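Local coordinates for protein NRD1 (Saccharomyces cerevisiae, PDB 3CLJ) that binds the serine-phosphorylated C-terminal domain of RNA polymerase II through its CTD-interacting domain, as part of the Nrd1-Nab3-Sen1 termination complex, at residues 63-68 with 99-104; 40-45 with 70-75. One frame throughout, in Å; residues are numbered along the deposited sequence. Where two conformers were deposited one is given.

Both contacts use helix 58-77, from positions two turns apart: contact 1 joins its residues 63-68 to helix 90-111, and contact 2 joins its residues 70-75 to helix 39-52. Their centres lie 10 Å apart, and they meet where Ile68 CG2 comes within 4.3 Å of Ile43 CD1. Along the chain the segments run 40-45, 63-68, 70-75, 99-104, and therefore alternate. Contact 1 sits about 3 Å from the centre of the chain, contact 2 about 9 Å. Helix 58-77 thus packs in the interior against the helices before and after it, a central place consistent with CTD-interacting domains, in which the corresponding helix also helps line the peptide groove.

Contact 1 of 2, residues 63-68 with 99-104; sequences YIIDSI and EVIQEL
Asp66 OD1, on the residue directly after the Ile65 that packs on Ile101 and Leu104, is gripped twice: by a salt bridge from Arg70 NE and a hydrogen bond from Trp127 NE1. The latter ties helix 58-77 to helix 114-130. The contact itself has no polar bond and is carried by three buried aliphatic side chains. Ile65 divides the work between its branches. Its CG1 lies beside the backbone N (chi1 -67°) and the chain extends from there, taking CD1 to 3.6 Å from Leu104 CD1, methyl against methyl. The other branch ends 4.2 Å away, Ile65 CG2 to Ile101 CD1. Two helices of a domain built from helices without any strand, 58-77 and 90-111, are joined here through side-chain methyls alone; the backbones stay apart, Ile65 CA and Ile101 CA, the nearest pair, being 9.3 Å from each other. Helix 90-111 is kinked within this segment: the helical bonding lapses at the backbone N atoms of Gln102 and Glu103 and resumes with Leu104 N to Val100 O, 3.0 Å. Beyond these three, Ile101 rests on Trp127 and Phe133, while Leu104 reaches Arg51 of helix 39-52.

Contact 2 of 2, residues 40-45 with 70-75; sequences SKIISL and RAYLDE
Tyr72 carries one side of this contact alone, the outer part of its ring pointing at the pair Ile42 and Ile43, and the meeting is almost wholly apolar. Ile43 CD1 approaches the ring obliquely and comes to 4.3 Å from Tyr72 CE2. The side chain of Ile43 is folded rather than extended, and the bend, chi2 -72°, turns CD1 toward Ile68 while keeping it within packing distance of the ring. Ile42 meets the far end of the tyrosine instead: its CD1 is 4.3 Å from Tyr72 OH, and the methyl sits ahead of the hydroxyl, nearly in line with the CZ-OH bond. Both approaches are at loose van der Waals range, and the surface buried between the two segments amounts to 96 Å². The backbones stay well apart, with Ile43 CA and Tyr72 CA, the closest pair, at 11.1 Å; the tyrosine covers about half of that distance and the isoleucine side chains the rest.

Polar bonding serves the tyrosine from a third helix. Its OH is hydrogen-bonded to the carbonyl oxygen of Ala32 in helix 22-34, which satisfies a buried hydroxyl and should limit movement of the ring's outer end. No hydrogen bond runs between the two segments.

Further apolar packing encloses the same side chains. Ile43 and Tyr72 both touch Ala93 of helix 90-111, and Ile42 touches Phe6 of helix 3-11 and Tyr31 of helix 22-34. An aromatic residue of helix 58-77 reaching toward helix 39-52, with three other helices packed around the trio, is consistent with the helical superhelix of the CTD-interacting domain.

Contact 1 of 2, residues 63-68 with 99-104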
loop_
_atom_site.group_PDB
_atom_site.type_symbol
_atom_site.label_atom_id
_atom_site.label_comp_id
_atom_site.label_asym_id
_atom_site.label_seq_id
_atom_site.Cartn_x
_atom_site.Cartn_y
_atom_site.Cartn_z
ATOM N N TYR A 63 -0.209 -1.800 -4.637
ATOM C CA TYR A 63 -1.167 -2.943 -4.598
ATOM C C TYR A 63 -1.107 -3.639 -3.228
ATOM O O TYR A 63 -2.133 -4.047 -2.657
ATOM C CB TYR A 63 -0.898 -3.958 -5.704
ATOM C CG TYR A 63 -1.304 -3.511 -7.117
ATOM C CD1 TYR A 63 -2.133 -2.388 -7.330
ATOM C CD2 TYR A 63 -0.881 -4.238 -8.226
ATOM C CE1 TYR A 63 -2.526 -2.011 -8.640
ATOM C CE2 TYR A 63 -1.240 -3.883 -9.517
ATOM C CZ TYR A 63 -2.072 -2.781 -9.722
ATOM O OH TYR A 63 -2.425 -2.470 -11.006
ATOM N N ILE A 64 0.097 -3.781 -2.683
ATOM C CA ILE A 64 0.228 -4.409 -1.374
ATOM C C ILE A 64 -0.470 -3.551 -0.293
ATOM O O ILE A 64 -1.225 -4.061 0.549
ATOM C CB ILE A 64 1.725 -4.628 -0.982
ATOM C CG1 ILE A 64 2.361 -5.791 -1.760
ATOM C CG2 ILE A 64 1.859 -4.985 0.525
ATOM C CD1 ILE A 64 3.973 -5.773 -1.737
ATOM N N ILE A 65 -0.218 -2.242 -0.326
ATOM C CA ILE A 65 -0.920 -1.266 0.523
ATOM C C ILE A 65 -2.446 -1.179 0.300
ATOM O O ILE A 65 -3.228 -1.016 1.270
ATOM C CB ILE A 65 -0.213 0.153 0.414
ATOM C CG1 ILE A 65 1.172 0.076 1.048
ATOM C CG2 ILE A 65 -1.114 1.297 0.992
ATOM C CD1 ILE A 65 2.135 1.200 0.584
ATOM N N ASP A 66 -2.885 -1.240 -0.963
ATOM C CA ASP A 66 -4.288 -1.337 -1.284
ATOM C C ASP A 66 -4.944 -2.521 -0.625
ATOM O O ASP A 66 -6.021 -2.415 -0.089
ATOM C CB ASP A 66 -4.498 -1.466 -2.829
ATOM C CG ASP A 66 -5.941 -1.613 -3.199
ATOM O OD1 ASP A 66 -6.748 -0.704 -2.907
ATOM O OD2 ASP A 66 -6.332 -2.648 -3.781
ATOM N N SER A 67 -4.314 -3.670 -0.749
ATOM C CA SER A 67 -4.908 -4.907 -0.270
ATOM C C SER A 67 -5.023 -4.932 1.274
ATOM O O SER A 67 -6.083 -5.208 1.819
ATOM C CB SER A 67 -4.063 -6.095 -0.747
ATOM O OG SER A 67 -4.717 -7.309 -0.417
ATOM N N ILE A 68 -3.921 -4.640 1.949
ATOM C CA ILE A 68 -3.886 -4.630 3.377
ATOM C C ILE A 68 -4.695 -3.415 3.893
ATOM O O ILE A 68 -5.537 -3.546 4.799
ATOM C CB ILE A 68 -2.408 -4.658 3.879
ATOM C CG1 ILE A 68 -1.826 -6.068 3.674
ATOM C CG2 ILE A 68 -2.316 -4.207 5.395
ATOM C CD1 ILE A 68 -0.266 -6.155 3.979
ATOM N N GLU A 99 -0.595 8.832 6.878
ATOM C CA GLU A 99 0.433 9.858 7.082
ATOM C C GLU A 99 1.601 9.849 6.064
ATOM O O GLU A 99 2.240 10.858 5.884
ATOM C CB GLU A 99 0.897 9.936 8.547
ATOM C CG GLU A 99 -0.197 10.430 9.544
ATOM C CD GLU A 99 -0.861 11.760 9.136
ATOM O OE1 GLU A 99 -0.194 12.821 9.221
ATOM O OE2 GLU A 99 -2.051 11.738 8.720
ATOM N N VAL A 100 1.850 8.734 5.368
ATOM C CA VAL A 100 2.911 8.667 4.347
ATOM C C VAL A 100 2.427 8.458 2.912
ATOM O O VAL A 100 3.249 8.482 2.004
ATOM C CB VAL A 100 3.985 7.553 4.628
ATOM C CG1 VAL A 100 4.734 7.855 5.985
ATOM C CG2 VAL A 100 3.318 6.187 4.559
ATOM N N ILE A 101 1.116 8.244 2.707
ATOM C CA ILE A 101 0.619 7.902 1.386
ATOM C C ILE A 101 0.937 8.946 0.263
ATOM O O ILE A 101 1.141 8.569 -0.890
ATOM C CB ILE A 101 -0.900 7.500 1.386
ATOM C CG1 ILE A 101 -1.191 6.583 0.217
ATOM C CG2 ILE A 101 -1.865 8.725 1.423
ATOM C CD1 ILE A 101 -0.316 5.345 0.131
ATOM N N GLN A 102 0.924 10.246 0.585
ATOM C CA GLN A 102 1.276 11.210 -0.432
ATOM C C GLN A 102 2.743 11.116 -0.864
ATOM O O GLN A 102 3.030 11.213 -2.073
ATOM C CB GLN A 102 0.975 12.587 0.082
ATOM C CG GLN A 102 -0.506 12.762 0.239
ATOM C CD GLN A 102 -0.853 14.078 0.876
ATOM O OE1 GLN A 102 -1.301 14.117 2.017
ATOM N NE2 GLN A 102 -0.587 15.167 0.166
ATOM N N GLU A 103 3.652 10.926 0.109
ATOM C CA GLU A 103 5.078 10.640 -0.170
ATOM C C GLU A 103 5.222 9.423 -1.101
ATOM O O GLU A 103 5.946 9.443 -2.129
ATOM C CB GLU A 103 5.850 10.372 1.136
ATOM C CG GLU A 103 7.259 9.808 0.950
ATOM C CD GLU A 103 7.788 9.078 2.180
ATOM O OE1 GLU A 103 7.295 9.358 3.323
ATOM O OE2 GLU A 103 8.699 8.229 1.978
ATOM N N LEU A 104 4.536 8.349 -0.714
ATOM C CA LEU A 104 4.676 7.110 -1.443
ATOM C C LEU A 104 4.071 7.231 -2.834
ATOM O O LEU A 104 4.625 6.693 -3.770
ATOM C CB LEU A 104 4.005 5.932 -0.689
ATOM C CG LEU A 104 4.542 5.601 0.696
ATOM C CD1 LEU A 104 3.800 4.311 1.194
ATOM C CD2 LEU A 104 6.072 5.458 0.759
#

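Contact 2 of 2, residues 40-45 with 70-75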
loop_
_atom_site.group_PDB
_atom_site.type_symbol
_atom_site.label_atom_id
_atom_site.label_comp_id
_atom_site.label_asym_id
_atom_site.label_seq_id
_atom_site.Cartn_x
_atom_site.Cartn_y
_atom_site.Cartn_z
ATOM N N SER A 40 2.037 -2.772 13.659
ATOM C CA SER A 40 2.957 -1.654 13.607
ATOM C C SER A 40 4.219 -1.996 12.788
ATOM O O SER A 40 4.725 -1.177 12.029
ATOM C CB SER A 40 3.227 -1.142 15.018
ATOM O OG SER A 40 4.518 -0.587 15.120
ATOM N N LYS A 41 4.702 -3.227 12.925
ATOM C CA LYS A 41 5.853 -3.642 12.137
ATOM C C LYS A 41 5.516 -4.260 10.748
ATOM O O LYS A 41 6.409 -4.371 9.895
ATOM C CB LYS A 41 6.860 -4.469 12.983
ATOM C CG LYS A 41 6.502 -5.907 13.300
ATOM C CD LYS A 41 7.605 -6.531 14.209
ATOM C CE LYS A 41 7.173 -7.953 14.676
ATOM N NZ LYS A 41 8.101 -8.756 15.580
ATOM N N ILE A 42 4.259 -4.667 10.538
ATOM C CA ILE A 42 3.771 -5.054 9.206
ATOM C C ILE A 42 3.695 -3.788 8.327
ATOM O O ILE A 42 4.162 -3.790 7.163
ATOM C CB ILE A 42 2.374 -5.752 9.270
ATOM C CG1 ILE A 42 2.505 -7.183 9.896
ATOM C CG2 ILE A 42 1.633 -5.668 7.867
ATOM C CD1 ILE A 42 1.264 -7.677 10.684
ATOM N N ILE A 43 3.151 -2.728 8.910
ATOM C CA ILE A 43 2.891 -1.463 8.229
ATOM C C ILE A 43 4.215 -0.741 7.873
ATOM O O ILE A 43 4.394 -0.335 6.707
ATOM C CB ILE A 43 1.857 -0.592 9.050
ATOM C CG1 ILE A 43 0.454 -1.282 9.059
ATOM C CG2 ILE A 43 1.798 0.886 8.561
ATOM C CD1 ILE A 43 -0.286 -1.228 7.725
ATOM N N SER A 44 5.130 -0.652 8.832
ATOM C CA SER A 44 6.464 -0.054 8.588
ATOM C C SER A 44 7.194 -0.797 7.467
ATOM O O SER A 44 7.692 -0.171 6.512
ATOM C CB SER A 44 7.308 0.094 9.881
ATOM O OG SER A 44 7.968 -1.113 10.227
ATOM N N LEU A 45 7.158 -2.125 7.498
ATOM C CA LEU A 45 7.774 -2.879 6.418
ATOM C C LEU A 45 7.206 -2.636 5.020
ATOM O O LEU A 45 7.981 -2.481 4.068
ATOM C CB LEU A 45 7.915 -4.372 6.742
ATOM C CG LEU A 45 8.703 -5.233 5.725
ATOM C CD1 LEU A 45 10.173 -4.718 5.492
ATOM C CD2 LEU A 45 8.733 -6.751 6.145
ATOM N N ARG A 70 -7.286 -1.825 2.512
ATOM C CA ARG A 70 -8.745 -1.923 2.366
ATOM C C ARG A 70 -9.246 -3.106 3.196
ATOM O O ARG A 70 -10.370 -3.061 3.666
ATOM C CB ARG A 70 -9.275 -1.958 0.898
ATOM C CG ARG A 70 -9.308 -0.581 0.121
ATOM C CD ARG A 70 -9.990 -0.632 -1.342
ATOM N NE ARG A 70 -9.281 -1.619 -2.160
ATOM C CZ ARG A 70 -9.673 -2.874 -2.380
ATOM N NH1 ARG A 70 -10.844 -3.332 -1.925
ATOM N NH2 ARG A 70 -8.863 -3.681 -3.035
ATOM N N ALA A 71 -8.402 -4.129 3.415
ATOM C CA ALA A 71 -8.778 -5.237 4.339
ATOM C C ALA A 71 -8.952 -4.720 5.786
ATOM O O ALA A 71 -9.932 -5.028 6.458
ATOM C CB ALA A 71 -7.791 -6.406 4.284
ATOM N N TYR A 72 -8.029 -3.880 6.215
ATOM C CA TYR A 72 -8.048 -3.291 7.557
ATOM C C TYR A 72 -9.203 -2.329 7.690
ATOM O O TYR A 72 -9.852 -2.296 8.726
ATOM C CB TYR A 72 -6.712 -2.579 7.814
ATOM C CG TYR A 72 -5.633 -3.469 8.394
ATOM C CD1 TYR A 72 -5.794 -4.849 8.475
ATOM C CD2 TYR A 72 -4.419 -2.932 8.811
ATOM C CE1 TYR A 72 -4.780 -5.677 9.021
ATOM C CE2 TYR A 72 -3.397 -3.765 9.376
ATOM C CZ TYR A 72 -3.580 -5.129 9.492
ATOM O OH TYR A 72 -2.590 -5.948 10.090
ATOM N N LEU A 73 -9.427 -1.538 6.633
ATOM C CA LEU A 73 -10.569 -0.605 6.515
ATOM C C LEU A 73 -11.884 -1.336 6.644
ATOM O O LEU A 73 -12.834 -0.810 7.241
ATOM C CB LEU A 73 -10.539 0.215 5.195
ATOM C CG LEU A 73 -11.636 1.274 4.969
ATOM C CD1 LEU A 73 -11.642 2.326 6.094
ATOM C CD2 LEU A 73 -11.566 1.946 3.605
ATOM N N ASP A 74 -11.958 -2.554 6.112
ATOM C CA ASP A 74 -13.145 -3.368 6.385
ATOM C C ASP A 74 -13.298 -3.843 7.828
ATOM O O ASP A 74 -14.407 -3.889 8.319
ATOM C CB ASP A 74 -13.251 -4.555 5.439
ATOM C CG ASP A 74 -13.799 -4.160 4.101
ATOM O OD1 ASP A 74 -14.524 -3.110 4.021
ATOM O OD2 ASP A 74 -13.487 -4.901 3.134
ATOM N N GLU A 75 -12.198 -4.219 8.480
ATOM C CA GLU A 75 -12.220 -4.634 9.882
ATOM C C GLU A 75 -12.671 -3.502 10.824
ATOM O O GLU A 75 -13.415 -3.721 11.777
ATOM C CB GLU A 75 -10.848 -5.126 10.309
ATOM C CG GLU A 75 -10.497 -6.477 9.812
ATOM C CD GLU A 75 -11.410 -7.561 10.341
ATOM O OE1 GLU A 75 -11.696 -7.571 11.564
ATOM O OE2 GLU A 75 -11.838 -8.409 9.524
#